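Local coordinates for orotidine 5'-phosphate decarboxylase (Pyrococcus horikoshii, PDB 2CZD), which probably catalyses the decarboxylation of orotidine 5'-monophosphate to UMP, the last step of de novo UMP biosynthesis, and works as a homodimer, at residues F134-G140 with I157-G163; I103-E107 with F124-A128. All blocks are in the same frame, centred on the assembly; numbering follows the deposited sequence.

Coming from the N terminus, the chain reaches these contacts at strand 101-105, then returns through helix 121-131, whose packing on that strand is contact 2. It goes straight on into strand 135-137, crosses over through helix 144-150 and returns as strand 158-161, which closes contact 1. The two loops follow in series, neither nested nor crossed: contact 2 is complete before contact 1 opens. They meet in the sheet, where strands 101-105 and 135-137 are neighbours and Gly-135 O lies 2.9 Å from Met-104 N, a probable hydrogen bond. Contact 1 joins strands 135-137 and 158-161 edge to edge, while contact 2 fixes the outer helix 121-131 on strand 101-105.

Contact 1 of 2, residues F134-G140 with I157-G163; sequences FGVIAPG and IKILAPG
Backbone pairing comes first: strands 135-137 and 158-161 run parallel, their axes 4.6 Å apart at closest and 29° from alignment. The register sets Gly-135 beside Lys-158, Val-136 beside Ile-159 and Ile-137 beside Leu-160. Four hydrogen bonds alternate in direction: Lys-158 N to Phe-134 O (3.0 Å), Val-136 N to Lys-158 O (2.9 Å), Leu-160 N to Val-136 O (3.0 Å) and Ala-138 N to Leu-160 O (3.0 Å). Beyond the strands a weak one follows, Gly-140 N to Pro-162 O at 2.7 Å. Glycine suits position 135 sterically, since a CB there would clash with Lys-158 O.

Side chains fill in on both faces. Val-136 (m) and Ile-159 (m, t) point to the face covered by helix 144-150: Val-136 CG2 is 4.2 Å from Ile-159 CG1, and Ala-138 CB 3.6 Å from Ile-159 CG2. Ile-137 and Leu-160 take the other face, where Ile-137 CG2 meets Pro-162 CD at 3.8 Å. Phe-134, chi1 t, offers a ring face to Lys-158, whose CG sits 4.2 Å from the ring centroid in a CH-pi contact.

Pro-162 and Gly-163 belong to the substrate-binding site, so the pair leads into it at its C-terminal end. Parallel neighbours joined through helix 144-150 make this pair the two strands of a beta-alpha-beta unit, the repeat of the TIM barrel.

Contact 2 of 2, residues I103-E107 with F124-A128; sequences IMVVE and FIEVA
This is helix-on-strand packing in the wall of the barrel: helix 121-131 lies against the outer side of strand 101-105, and the contact is apolar and buried. The segments run nearly antiparallel, with N-to-C directions 162° apart and axes 9.4 Å from each other at closest approach. Residues 124-128 form regular helix, with Ala-128 N bonded to Phe-124 O at 2.9 Å, while Met-104 is extended and Val-106 (phi/psi -118/-13) breaks the extended course of the backbone.

Two side chains bridge the gap. Met-104 (m, t, p) points toward the helix and meets Val-127 and Ala-128: CE is 4.0 Å from Val-127 CG1, and SD 4.1 Å from Ala-128 CB. Val-106 (m) fits among three helix residues, its CB 3.8 Å from Phe-124 CB, its CG2 4.2 Å from Ile-125 CG1 and its CG1 4.4 Å from Ala-128 CB. Phe-124 (chi1 m) brings its ring edge to the backbone, with CD2 3.6 Å from Val-106 O.

The helix also faces the dimer interface, where Phe-116 of the second subunit meets the Phe-124 ring edge-to-face and packs on Val-127. On the strand, the Val-105 side chain approaches that of Lys-59, the catalytic proton donor. A barrel strand covered outside by the helix that follows it, running almost antiparallel, is the beta-alpha unit repeated in the TIM barrel, whose active site lies at the strands' C-terminal ends.

Contact 1 of 2, residues F134-G140 with I157-G163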
loop_
_atom_site.group_PDB
_atom_site.type_symbol
_atom_site.label_atom_id
_atom_site.label_comp_id
_atom_site.label_asym_id
_atom_site.label_seq_id
_atom_site.Cartn_x
_atom_site.Cartn_y
_atom_site.Cartn_z
ATOM N N PHE B 134 6.260 15.864 7.442
ATOM C CA PHE B 134 7.387 16.555 6.815
ATOM C C PHE B 134 6.903 17.241 5.538
ATOM O O PHE B 134 7.293 18.371 5.240
ATOM C CB PHE B 134 8.497 15.558 6.462
ATOM C CG PHE B 134 9.601 16.149 5.606
ATOM C CD1 PHE B 134 9.635 15.928 4.231
ATOM C CD2 PHE B 134 10.602 16.926 6.181
ATOM C CE1 PHE B 134 10.646 16.459 3.431
ATOM C CE2 PHE B 134 11.617 17.463 5.396
ATOM C CZ PHE B 134 11.644 17.230 4.013
ATOM N N GLY B 135 6.064 16.547 4.776
ATOM C CA GLY B 135 5.569 17.135 3.545
ATOM C C GLY B 135 4.380 16.423 2.944
ATOM O O GLY B 135 3.850 15.474 3.527
ATOM N N VAL B 136 3.946 16.929 1.792
ATOM C CA VAL B 136 2.849 16.343 1.025
ATOM C C VAL B 136 3.275 16.379 -0.429
ATOM O O VAL B 136 4.203 17.103 -0.798
ATOM C CB VAL B 136 1.497 17.107 1.158
ATOM C CG1 VAL B 136 1.056 17.129 2.616
ATOM C CG2 VAL B 136 1.615 18.513 0.590
ATOM N N ILE B 137 2.603 15.581 -1.254
ATOM C CA ILE B 137 2.909 15.555 -2.675
ATOM C C ILE B 137 1.899 16.390 -3.467
ATOM O O ILE B 137 0.699 16.374 -3.181
ATOM C CB ILE B 137 2.914 14.099 -3.188
ATOM C CG1 ILE B 137 4.124 13.365 -2.590
ATOM C CG2 ILE B 137 2.932 14.082 -4.715
ATOM C CD1 ILE B 137 4.211 11.916 -2.983
ATOM N N ALA B 138 2.389 17.172 -4.427
ATOM C CA ALA B 138 1.497 17.980 -5.270
ATOM C C ALA B 138 1.790 17.563 -6.698
ATOM O O ALA B 138 2.862 17.876 -7.238
ATOM C CB ALA B 138 1.789 19.492 -5.109
ATOM N N PRO B 139 0.865 16.810 -7.319
ATOM C CA PRO B 139 1.059 16.370 -8.703
ATOM C C PRO B 139 1.497 17.635 -9.415
ATOM O O PRO B 139 0.705 18.559 -9.566
ATOM C CB PRO B 139 -0.340 15.922 -9.111
ATOM C CG PRO B 139 -0.889 15.340 -7.810
ATOM C CD PRO B 139 -0.434 16.362 -6.781
ATOM N N GLY B 140 2.777 17.681 -9.789
ATOM C CA GLY B 140 3.349 18.847 -10.431
ATOM C C GLY B 140 3.062 18.927 -11.909
ATOM O O GLY B 140 3.485 19.879 -12.578
ATOM N N ILE B 157 5.259 22.808 6.345
ATOM C CA ILE B 157 5.084 21.519 5.678
ATOM C C ILE B 157 5.563 21.699 4.247
ATOM O O ILE B 157 5.090 22.600 3.549
ATOM C CB ILE B 157 3.601 21.066 5.666
ATOM C CG1 ILE B 157 3.077 20.998 7.109
ATOM C CG2 ILE B 157 3.482 19.671 4.991
ATOM C CD1 ILE B 157 1.578 20.720 7.229
ATOM N N LYS B 158 6.492 20.843 3.830
ATOM C CA LYS B 158 7.075 20.914 2.489
ATOM C C LYS B 158 6.177 20.313 1.414
ATOM O O LYS B 158 5.241 19.552 1.694
ATOM C CB LYS B 158 8.412 20.165 2.439
ATOM C CG LYS B 158 9.426 20.514 3.529
ATOM C CD LYS B 158 9.912 21.930 3.408
ATOM C CE LYS B 158 10.966 22.224 4.488
ATOM N NZ LYS B 158 11.471 23.626 4.461
ATOM N N ILE B 159 6.459 20.703 0.171
ATOM C CA ILE B 159 5.748 20.164 -0.968
ATOM C C ILE B 159 6.766 19.506 -1.903
ATOM O O ILE B 159 7.805 20.101 -2.236
ATOM C CB ILE B 159 4.999 21.260 -1.726
ATOM C CG1 ILE B 159 3.824 21.736 -0.876
ATOM C CG2 ILE B 159 4.472 20.735 -3.058
ATOM C CD1 ILE B 159 3.033 22.894 -1.525
ATOM N N LEU B 160 6.485 18.268 -2.290
ATOM C CA LEU B 160 7.339 17.533 -3.224
ATOM C C LEU B 160 6.503 17.416 -4.495
ATOM O O LEU B 160 5.363 16.967 -4.441
ATOM C CB LEU B 160 7.685 16.141 -2.676
ATOM C CG LEU B 160 8.579 16.132 -1.432
ATOM C CD1 LEU B 160 7.717 16.291 -0.180
ATOM C CD2 LEU B 160 9.356 14.816 -1.334
ATOM N N ALA B 161 7.067 17.794 -5.641
ATOM C CA ALA B 161 6.300 17.799 -6.888
ATOM C C ALA B 161 6.834 16.944 -8.036
ATOM O O ALA B 161 7.907 17.232 -8.594
ATOM C CB ALA B 161 6.137 19.240 -7.391
ATOM N N PRO B 162 6.111 15.867 -8.375
ATOM C CA PRO B 162 6.498 14.982 -9.472
ATOM C C PRO B 162 5.803 15.494 -10.744
ATOM O O PRO B 162 5.009 16.440 -10.713
ATOM C CB PRO B 162 5.921 13.633 -9.052
ATOM C CG PRO B 162 4.605 14.037 -8.397
ATOM C CD PRO B 162 4.965 15.311 -7.621
ATOM N N GLY B 163 6.142 14.882 -11.878
ATOM C CA GLY B 163 5.469 15.212 -13.130
ATOM C C GLY B 163 5.695 16.563 -13.781
ATOM O O GLY B 163 4.838 17.045 -14.525
#

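Contact 2 of 2, residues I103-E107 with F124-A128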
loop_
_atom_site.group_PDB
_atom_site.type_symbol
_atom_site.label_atom_id
_atom_site.label_comp_id
_atom_site.label_asym_id
_atom_site.label_seq_id
_atom_site.Cartn_x
_atom_site.Cartn_y
_atom_site.Cartn_z
ATOM N N ILE B 103 5.410 11.651 4.757
ATOM C CA ILE B 103 4.980 12.540 3.678
ATOM C C ILE B 103 3.573 12.028 3.382
ATOM O O ILE B 103 3.391 10.834 3.162
ATOM C CB ILE B 103 5.875 12.390 2.430
ATOM C CG1 ILE B 103 7.249 12.999 2.725
ATOM C CG2 ILE B 103 5.199 13.069 1.196
ATOM C CD1 ILE B 103 8.335 12.590 1.736
ATOM N N MET B 104 2.579 12.916 3.368
ATOM C CA MET B 104 1.189 12.501 3.163
ATOM C C MET B 104 0.636 12.721 1.773
ATOM O O MET B 104 0.940 13.702 1.128
ATOM C CB MET B 104 0.283 13.219 4.183
ATOM C CG MET B 104 0.573 12.808 5.619
ATOM S SD MET B 104 -0.312 13.826 6.849
ATOM C CE MET B 104 -2.054 13.424 6.475
ATOM N N VAL B 105 -0.212 11.793 1.326
ATOM C CA VAL B 105 -0.843 11.902 0.021
ATOM C C VAL B 105 -2.156 12.648 0.195
ATOM O O VAL B 105 -3.058 12.190 0.924
ATOM C CB VAL B 105 -1.197 10.511 -0.579
ATOM C CG1 VAL B 105 -1.998 10.693 -1.886
ATOM C CG2 VAL B 105 0.066 9.690 -0.809
ATOM N N VAL B 106 -2.262 13.790 -0.478
ATOM C CA VAL B 106 -3.481 14.581 -0.415
ATOM C C VAL B 106 -4.155 14.740 -1.772
ATOM O O VAL B 106 -5.301 15.172 -1.855
ATOM C CB VAL B 106 -3.209 15.986 0.189
ATOM C CG1 VAL B 106 -2.554 15.836 1.549
ATOM C CG2 VAL B 106 -2.347 16.835 -0.759
ATOM N N GLU B 107 -3.443 14.384 -2.830
ATOM C CA GLU B 107 -3.968 14.505 -4.187
ATOM C C GLU B 107 -3.139 13.572 -5.069
ATOM O O GLU B 107 -1.934 13.421 -4.845
ATOM C CB GLU B 107 -3.809 15.954 -4.663
ATOM C CG GLU B 107 -4.429 16.221 -6.028
ATOM C CD GLU B 107 -4.379 17.693 -6.409
ATOM O OE1 GLU B 107 -4.845 18.534 -5.614
ATOM O OE2 GLU B 107 -3.892 18.004 -7.508
ATOM N N PHE B 124 -8.170 16.617 2.920
ATOM C CA PHE B 124 -6.916 15.949 3.237
ATOM C C PHE B 124 -5.849 16.981 3.609
ATOM O O PHE B 124 -4.981 16.715 4.448
ATOM C CB PHE B 124 -6.437 15.087 2.058
ATOM C CG PHE B 124 -7.332 13.910 1.759
ATOM C CD1 PHE B 124 -8.104 13.332 2.764
ATOM C CD2 PHE B 124 -7.345 13.341 0.484
ATOM C CE1 PHE B 124 -8.878 12.194 2.510
ATOM C CE2 PHE B 124 -8.122 12.201 0.216
ATOM C CZ PHE B 124 -8.882 11.632 1.230
ATOM N N ILE B 125 -5.888 18.152 2.977
ATOM C CA ILE B 125 -4.918 19.185 3.347
ATOM C C ILE B 125 -5.170 19.619 4.809
ATOM O O ILE B 125 -4.222 19.850 5.561
ATOM C CB ILE B 125 -5.007 20.395 2.403
ATOM C CG1 ILE B 125 -4.461 20.005 1.029
ATOM C CG2 ILE B 125 -4.199 21.573 2.968
ATOM C CD1 ILE B 125 -4.793 21.040 -0.033
ATOM N N GLU B 126 -6.438 19.731 5.210
ATOM C CA GLU B 126 -6.746 20.090 6.589
ATOM C C GLU B 126 -6.180 19.020 7.519
ATOM O O GLU B 126 -5.653 19.344 8.581
ATOM C CB GLU B 126 -8.261 20.205 6.799
ATOM C CG GLU B 126 -8.897 21.304 5.964
ATOM C CD GLU B 126 -10.406 21.330 6.080
ATOM O OE1 GLU B 126 -11.012 20.251 6.255
ATOM O OE2 GLU B 126 -10.987 22.435 5.975
ATOM N N VAL B 127 -6.290 17.743 7.151
ATOM C CA VAL B 127 -5.723 16.704 8.020
ATOM C C VAL B 127 -4.202 16.870 8.086
ATOM O O VAL B 127 -3.612 16.770 9.157
ATOM C CB VAL B 127 -6.051 15.262 7.525
ATOM C CG1 VAL B 127 -5.416 14.243 8.453
ATOM C CG2 VAL B 127 -7.556 15.040 7.441
ATOM N N ALA B 128 -3.557 17.110 6.946
ATOM C CA ALA B 128 -2.109 17.325 6.952
ATOM C C ALA B 128 -1.762 18.551 7.830
ATOM O O ALA B 128 -0.765 18.558 8.533
ATOM C CB ALA B 128 -1.598 17.533 5.523
#